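Local coordinates for putative exported protein (Bordetella pertussis Tohama I, PDB 2PFY), which serves as an extracytoplasmic solute receptor that binds pyroglutamic acid, probably for a tripartite ATP-independent periplasmic transporter, at residues A1-A13 against Q57-A69. Numbering follows the deposited sequence.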
ATOM      1  N   ALA A   1     -24.529 -15.585 -16.371  1.00 34.05           N
ATOM      2  CA  ALA A   1     -23.535 -15.526 -15.260  1.00 33.41           C
ATOM      3  C   ALA A   1     -22.151 -15.183 -15.808  1.00 32.83           C
ATOM      4  O   ALA A   1     -21.840 -15.482 -16.982  1.00 34.19           O
ATOM      5  CB  ALA A   1     -23.507 -16.829 -14.484  1.00 33.33           C
ATOM      6  N   THR A   2     -21.355 -14.513 -14.986  1.00 29.87           N
ATOM      7  CA  THR A   2     -20.055 -14.025 -15.400  1.00 28.32           C
ATOM      8  C   THR A   2     -19.082 -14.457 -14.314  1.00 26.85           C
ATOM      9  O   THR A   2     -19.414 -14.328 -13.131  1.00 25.10           O
ATOM     10  CB  THR A   2     -20.062 -12.501 -15.518  1.00 28.41           C
ATOM     11  OG1 THR A   2     -21.039 -12.101 -16.494  1.00 30.85           O
ATOM     12  CG2 THR A   2     -18.716 -11.967 -15.963  1.00 28.75           C
ATOM     13  N   SER A   3     -17.925 -15.005 -14.726  1.00 25.95           N
ATOM     14  CA  SER A   3     -16.794 -15.308 -13.838  1.00 25.77           C
ATOM     15  C   SER A   3     -15.656 -14.350 -14.122  1.00 24.31           C
ATOM     16  O   SER A   3     -15.247 -14.199 -15.283  1.00 23.49           O
ATOM     17  CB  SER A   3     -16.252 -16.721 -14.077  1.00 26.81           C
ATOM     18  OG  SER A   3     -17.312 -17.630 -14.210  1.00 30.40           O
ATOM     19  N   TRP A   4     -15.103 -13.768 -13.060  1.00 22.58           N
ATOM     20  CA  TRP A   4     -13.958 -12.858 -13.107  1.00 22.75           C
ATOM     21  C   TRP A   4     -12.836 -13.522 -12.333  1.00 22.25           C
ATOM     22  O   TRP A   4     -13.092 -14.137 -11.285  1.00 20.46           O
ATOM     23  CB  TRP A   4     -14.245 -11.741 -12.136  1.00 25.56           C
ATOM     24  CG  TRP A   4     -14.570 -10.416 -12.488  1.00 28.27           C
ATOM     25  CD1 TRP A   4     -14.426  -9.299 -11.653  1.00 31.05           C
ATOM     26  CD2 TRP A   4     -15.162  -9.963 -13.635  1.00 26.15           C
ATOM     27  NE1 TRP A   4     -14.847  -8.194 -12.273  1.00 23.62           N
ATOM     28  CE2 TRP A   4     -15.326  -8.574 -13.494  1.00 27.50           C
ATOM     29  CE3 TRP A   4     -15.560 -10.569 -14.802  1.00 26.29           C
ATOM     30  CZ2 TRP A   4     -15.862  -7.811 -14.475  1.00 23.65           C
ATOM     31  CZ3 TRP A   4     -16.068  -9.825 -15.724  1.00 26.12           C
ATOM     32  CH2 TRP A   4     -16.223  -8.460 -15.578  1.00 30.91           C
ATOM     33  N   THR A   5     -11.596 -13.274 -12.736  1.00 20.25           N
ATOM     34  CA  THR A   5     -10.459 -13.637 -11.906  1.00 20.76           C
ATOM     35  C   THR A   5      -9.838 -12.369 -11.355  1.00 21.20           C
ATOM     36  O   THR A   5      -9.681 -11.367 -12.062  1.00 19.01           O
ATOM     37  CB  THR A   5      -9.387 -14.427 -12.711  1.00 20.85           C
ATOM     38  OG1 THR A   5      -9.992 -15.640 -13.197  1.00 21.36           O
ATOM     39  CG2 THR A   5      -8.171 -14.800 -11.795  1.00 20.28           C
HETATM   40  N   MSE A   6      -9.515 -12.408 -10.070  1.00 20.44           N
HETATM   41  CA  MSE A   6      -8.917 -11.282  -9.419  1.00 21.58           C
HETATM   42  C   MSE A   6      -7.514 -11.647  -8.921  1.00 18.36           C
HETATM   43  O   MSE A   6      -7.290 -12.754  -8.414  1.00 18.65           O
HETATM   44  CB  MSE A   6      -9.789 -10.844  -8.234  1.00 20.28           C
HETATM   45  CG  MSE A   6      -9.231  -9.657  -7.430  1.00 23.03           C
HETATM   46 SE   MSE A   6     -10.591  -9.021  -6.139  1.00 33.79          SE
HETATM   47  CE  MSE A   6     -12.033  -8.488  -7.181  1.00 40.30           C
ATOM     48  N   THR A   7      -6.595 -10.698  -9.032  1.00 16.42           N
ATOM     49  CA  THR A   7      -5.285 -10.864  -8.395  1.00 16.30           C
ATOM     50  C   THR A   7      -5.294 -10.034  -7.112  1.00 16.35           C
ATOM     51  O   THR A   7      -5.818  -8.912  -7.082  1.00 16.19           O
ATOM     52  CB  THR A   7      -4.107 -10.470  -9.339  1.00 15.64           C
ATOM     53  OG1 THR A   7      -2.850 -10.639  -8.648  1.00 16.39           O
ATOM     54  CG2 THR A   7      -4.230  -8.980  -9.794  1.00 13.98           C
ATOM     55  N   ALA A   8      -4.711 -10.582  -6.054  1.00 16.87           N
ATOM     56  CA  ALA A   8      -4.442  -9.842  -4.816  1.00 15.95           C
ATOM     57  C   ALA A   8      -2.976 -10.018  -4.481  1.00 17.02           C
ATOM     58  O   ALA A   8      -2.377 -11.100  -4.685  1.00 17.28           O
ATOM     59  CB  ALA A   8      -5.311 -10.352  -3.668  1.00 15.78           C
ATOM     60  N   GLU A   9      -2.393  -8.945  -3.971  1.00 16.58           N
ATOM     61  CA  GLU A   9      -0.946  -8.834  -3.768  1.00 18.09           C
ATOM     62  C   GLU A   9      -0.368  -9.720  -2.629  1.00 17.25           C
ATOM     63  O   GLU A   9       0.688 -10.349  -2.755  1.00 15.91           O
ATOM     64  CB  GLU A   9      -0.702  -7.378  -3.418  1.00 19.00           C
ATOM     65  CG  GLU A   9       0.438  -6.767  -4.059  1.00 21.94           C
ATOM     66  CD  GLU A   9       0.622  -5.358  -3.593  1.00 19.87           C
ATOM     67  OE1 GLU A   9       0.763  -4.473  -4.437  1.00 19.30           O
ATOM     68  OE2 GLU A   9       0.654  -5.143  -2.372  1.00 21.12           O
ATOM     69  N   GLN A  10      -1.088  -9.758  -1.522  1.00 16.81           N
ATOM     70  CA  GLN A  10      -0.562 -10.283  -0.268  1.00 16.39           C
ATOM     71  C   GLN A  10      -1.138 -11.665   0.044  1.00 17.25           C
ATOM     72  O   GLN A  10      -2.187 -12.057  -0.514  1.00 17.51           O
ATOM     73  CB  GLN A  10      -0.905  -9.272   0.826  1.00 16.78           C
ATOM     74  CG  GLN A  10      -0.353  -7.841   0.551  1.00 16.86           C
ATOM     75  CD  GLN A  10       1.170  -7.841   0.445  1.00 17.90           C
ATOM     76  OE1 GLN A  10       1.842  -8.612   1.147  1.00 17.46           O
ATOM     77  NE2 GLN A  10       1.719  -7.005  -0.439  1.00 15.47           N
ATOM     78  N   PRO A  11      -0.474 -12.425   0.929  1.00 17.47           N
ATOM     79  CA  PRO A  11      -0.962 -13.743   1.300  1.00 17.41           C
ATOM     80  C   PRO A  11      -2.290 -13.698   2.066  1.00 16.57           C
ATOM     81  O   PRO A  11      -2.718 -12.635   2.477  1.00 16.44           O
ATOM     82  CB  PRO A  11       0.161 -14.281   2.217  1.00 18.88           C
ATOM     83  CG  PRO A  11       0.791 -13.089   2.763  1.00 18.28           C
ATOM     84  CD  PRO A  11       0.806 -12.119   1.612  1.00 17.02           C
ATOM     85  N   ASP A  12      -2.944 -14.846   2.186  1.00 16.51           N
ATOM     86  CA  ASP A  12      -4.221 -14.980   2.867  1.00 16.69           C
ATOM     87  C   ASP A  12      -4.127 -14.563   4.363  1.00 16.89           C
ATOM     88  O   ASP A  12      -5.138 -14.168   4.953  1.00 15.88           O
ATOM     89  CB  ASP A  12      -4.723 -16.423   2.670  1.00 17.50           C
ATOM     90  CG  ASP A  12      -5.231 -16.679   1.248  1.00 20.38           C
ATOM     91  OD1 ASP A  12      -5.507 -15.717   0.519  1.00 19.07           O
ATOM     92  OD2 ASP A  12      -5.343 -17.850   0.838  1.00 24.76           O
ATOM     93  N   ALA A  13      -2.904 -14.586   4.942  1.00 15.92           N
ATOM     94  CA  ALA A  13      -2.641 -13.956   6.272  1.00 15.85           C
ATOM     95  C   ALA A  13      -3.111 -12.485   6.368  1.00 15.59           C
ATOM     96  O   ALA A  13      -3.550 -12.019   7.426  1.00 16.24           O
ATOM     97  CB  ALA A  13      -1.124 -14.022   6.619  1.00 16.25           C
ATOM     98  N   GLN A  57      -4.898  -5.195 -19.830  1.00 22.39           N
ATOM     99  CA  GLN A  57      -4.830  -6.202 -20.893  1.00 23.32           C
ATOM    100  C   GLN A  57      -5.771  -7.402 -20.750  1.00 23.25           C
ATOM    101  O   GLN A  57      -5.810  -8.258 -21.641  1.00 22.88           O
ATOM    102  CB  GLN A  57      -3.389  -6.689 -21.069  1.00 23.34           C
ATOM    103  CG  GLN A  57      -2.401  -5.597 -21.495  1.00 23.61           C
ATOM    104  CD  GLN A  57      -1.042  -6.196 -21.836  1.00 25.18           C
ATOM    105  OE1 GLN A  57      -0.332  -6.667 -20.964  1.00 26.06           O
ATOM    106  NE2 GLN A  57      -0.709  -6.235 -23.117  1.00 27.14           N
ATOM    107  N   GLY A  58      -6.505  -7.492 -19.635  1.00 21.55           N
ATOM    108  CA  GLY A  58      -7.428  -8.596 -19.431  1.00 20.72           C
ATOM    109  C   GLY A  58      -6.785  -9.920 -19.019  1.00 20.84           C
ATOM    110  O   GLY A  58      -7.354 -10.984 -19.216  1.00 20.12           O
ATOM    111  N   VAL A  59      -5.596  -9.870 -18.435  1.00 20.15           N
ATOM    112  CA  VAL A  59      -5.053 -11.068 -17.807  1.00 19.38           C
ATOM    113  C   VAL A  59      -6.022 -11.405 -16.689  1.00 19.04           C
ATOM    114  O   VAL A  59      -6.372 -12.561 -16.475  1.00 19.07           O
ATOM    115  CB  VAL A  59      -3.659 -10.758 -17.232  1.00 19.54           C
ATOM    116  CG1 VAL A  59      -3.174 -11.861 -16.348  1.00 21.27           C
ATOM    117  CG2 VAL A  59      -2.685 -10.512 -18.403  1.00 20.53           C
ATOM    118  N   VAL A  60      -6.441 -10.355 -15.974  1.00 18.29           N
ATOM    119  CA  VAL A  60      -7.481 -10.450 -14.990  1.00 17.73           C
ATOM    120  C   VAL A  60      -8.467  -9.340 -15.291  1.00 18.01           C
ATOM    121  O   VAL A  60      -8.118  -8.345 -15.935  1.00 17.81           O
ATOM    122  CB  VAL A  60      -6.898 -10.273 -13.526  1.00 17.98           C
ATOM    123  CG1 VAL A  60      -5.918 -11.416 -13.212  1.00 18.15           C
ATOM    124  CG2 VAL A  60      -6.162  -8.960 -13.379  1.00 16.34           C
ATOM    125  N   GLN A  61      -9.681  -9.493 -14.780  1.00 17.48           N
ATOM    126  CA  GLN A  61     -10.692  -8.440 -14.896  1.00 17.60           C
ATOM    127  C   GLN A  61     -10.617  -7.425 -13.793  1.00 17.97           C
ATOM    128  O   GLN A  61     -11.132  -6.296 -13.936  1.00 17.94           O
ATOM    129  CB  GLN A  61     -12.094  -9.054 -14.940  1.00 17.35           C
ATOM    130  CG  GLN A  61     -12.351  -9.899 -16.161  1.00 19.95           C
ATOM    131  CD  GLN A  61     -11.911 -11.335 -15.943  1.00 26.56           C
ATOM    132  OE1 GLN A  61     -11.388 -11.660 -14.902  1.00 24.96           O
ATOM    133  NE2 GLN A  61     -12.102 -12.213 -16.965  1.00 32.10           N
ATOM    134  N   ILE A  62      -9.939  -7.792 -12.691  1.00 17.27           N
ATOM    135  CA  ILE A  62      -9.916  -6.942 -11.527  1.00 16.48           C
ATOM    136  C   ILE A  62      -8.694  -7.327 -10.681  1.00 16.42           C
ATOM    137  O   ILE A  62      -8.227  -8.505 -10.699  1.00 16.55           O
ATOM    138  CB  ILE A  62     -11.273  -7.087 -10.753  1.00 16.76           C
ATOM    139  CG1 ILE A  62     -11.442  -6.004  -9.672  1.00 16.35           C
ATOM    140  CG2 ILE A  62     -11.474  -8.578 -10.234  1.00 16.19           C
ATOM    141  CD1 ILE A  62     -12.876  -5.962  -9.025  1.00 17.27           C
ATOM    142  N   GLY A  63      -8.144  -6.369  -9.956  1.00 17.29           N
ATOM    143  CA  GLY A  63      -6.983  -6.719  -9.141  1.00 18.75           C
ATOM    144  C   GLY A  63      -6.736  -5.724  -8.034  1.00 19.49           C
ATOM    145  O   GLY A  63      -7.151  -4.572  -8.113  1.00 18.25           O
ATOM    146  N   GLU A  64      -6.070  -6.211  -6.989  1.00 18.91           N
ATOM    147  CA  GLU A  64      -5.649  -5.394  -5.890  1.00 19.20           C
ATOM    148  C   GLU A  64      -4.145  -5.092  -6.000  1.00 18.93           C
ATOM    149  O   GLU A  64      -3.338  -5.968  -6.357  1.00 18.07           O
ATOM    150  CB  GLU A  64      -6.024  -6.081  -4.550  1.00 19.17           C
ATOM    151  CG  GLU A  64      -5.636  -5.261  -3.316  1.00 22.95           C
ATOM    152  CD  GLU A  64      -4.180  -5.478  -2.921  1.00 28.76           C
ATOM    153  OE1 GLU A  64      -3.711  -6.653  -3.016  1.00 30.58           O
ATOM    154  OE2 GLU A  64      -3.507  -4.483  -2.548  1.00 30.41           O
ATOM    155  N   VAL A  65      -3.783  -3.835  -5.729  1.00 18.45           N
ATOM    156  CA  VAL A  65      -2.368  -3.410  -5.789  1.00 19.46           C
ATOM    157  C   VAL A  65      -2.146  -2.156  -4.937  1.00 18.74           C
ATOM    158  O   VAL A  65      -3.072  -1.354  -4.702  1.00 18.49           O
ATOM    159  CB  VAL A  65      -1.863  -3.216  -7.290  1.00 18.93           C
ATOM    160  CG1 VAL A  65      -2.568  -2.040  -7.977  1.00 21.88           C
ATOM    161  CG2 VAL A  65      -0.322  -3.073  -7.406  1.00 18.63           C
ATOM    162  N   LEU A  66      -0.909  -2.022  -4.462  1.00 19.32           N
ATOM    163  CA  LEU A  66      -0.435  -0.832  -3.787  1.00 19.12           C
ATOM    164  C   LEU A  66      -0.617   0.340  -4.748  1.00 19.92           C
ATOM    165  O   LEU A  66      -0.118   0.296  -5.886  1.00 20.14           O
ATOM    166  CB  LEU A  66       1.063  -1.013  -3.464  1.00 18.80           C
ATOM    167  CG  LEU A  66       1.741   0.096  -2.656  1.00 18.18           C
ATOM    168  CD1 LEU A  66       1.252   0.050  -1.189  1.00 19.33           C
ATOM    169  CD2 LEU A  66       3.277  -0.005  -2.746  1.00 18.83           C
ATOM    170  N   VAL A  67      -1.314   1.380  -4.294  1.00 21.48           N
ATOM    171  CA  VAL A  67      -1.593   2.576  -5.120  1.00 23.03           C
ATOM    172  C   VAL A  67      -0.289   3.180  -5.660  1.00 24.27           C
ATOM    173  O   VAL A  67      -0.141   3.417  -6.888  1.00 24.98           O
ATOM    174  CB  VAL A  67      -2.412   3.656  -4.306  1.00 23.59           C
ATOM    175  CG1 VAL A  67      -2.517   4.987  -5.093  1.00 23.29           C
ATOM    176  CG2 VAL A  67      -3.794   3.118  -3.933  1.00 23.02           C
ATOM    177  N   SER A  68       0.680   3.371  -4.754  1.00 23.83           N
ATOM    178  CA  SER A  68       1.964   3.963  -5.109  1.00 24.28           C
ATOM    179  C   SER A  68       2.827   3.106  -6.047  1.00 24.71           C
ATOM    180  O   SER A  68       3.885   3.554  -6.493  1.00 24.73           O
ATOM    181  CB  SER A  68       2.734   4.347  -3.833  1.00 24.31           C
ATOM    182  OG  SER A  68       2.904   3.195  -3.015  1.00 24.47           O
ATOM    183  N   ALA A  69       2.382   1.886  -6.379  1.00 25.08           N
ATOM    184  CA  ALA A  69       3.023   1.118  -7.459  1.00 25.43           C
ATOM    185  C   ALA A  69       2.870   1.823  -8.826  1.00 25.85           C
ATOM    186  O   ALA A  69       3.626   1.541  -9.757  1.00 25.76           O
ATOM    187  CB  ALA A  69       2.481  -0.315  -7.535  1.00 25.09           C
TER
HETATM  188  O   HOH W   1     -11.128 -15.176 -15.664  1.00 38.46           O
HETATM  189  O   HOH W   2      -2.175  -8.341  -6.972  1.00 17.43           O
HETATM  190  O   HOH W   3      -1.008  -3.260  -1.428  1.00 21.86           O
HETATM  191  O   HOH W   4      -3.348  -8.070  -0.915  1.00 17.94           O
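E9, just past the end of strand 2-7, and E64 of the parallel strand 62-66 exchange carboxylate bonds beyond the paired backbones. E64 OE1 takes the backbone N of E9 at 2.8 Å, nearly in line with its C-O bond; CG stands opposite the backbone N (chi1 -179°) and the chain then bends at chi2, which swings the carboxylate over to E9. In return, E9 reaches past V65 with an extended chain, and its OE1 accepts L66 N at 3.0 Å from above the carboxylate plane. That same OE1 forms a salt bridge with R48 of the ligand pocket, while OE2 receives Q10 NE2. E9 OE2 and E64 OE2 lie 4.2 Å apart; a water donating to both, the R48 charge and S209 on E64 OE2 probably ease the repulsion.

Between the strands proper, T7 N bonds to I62 O, and E64 N returns to T7 O at 2.7 Å. G63 lies close beside T7, whose CG2 packs 3.6 Å from G63 CA. M6 and I62 share the opposite face of the sheet, covered by F23 of helix 15-30.

Around S3, T5 and Q61 the contact is more exposed and its backbone pairing weaker, although W4 is buried. Q61 lays its CB over the W4 indole, 3.6 Å from the centroid of the five-membered ring, with amide and ring planes nearly parallel. Its bent chain carries OE1 to T5 N at 2.7 Å, but the backbone bond from Q61 N to T5 O is weak, and a water bonded to T5 OG1 has only a weak bond to Q61 NE2.

Strand 2-7 thus sits between parallel strands 35-40 and 62-66 in the 2-1-3-5-4 sheet of a periplasmic binding protein domain; L66, ending strand 62-66, touches pyroglutamic acid, and E9 links it to the pocket arginine R48.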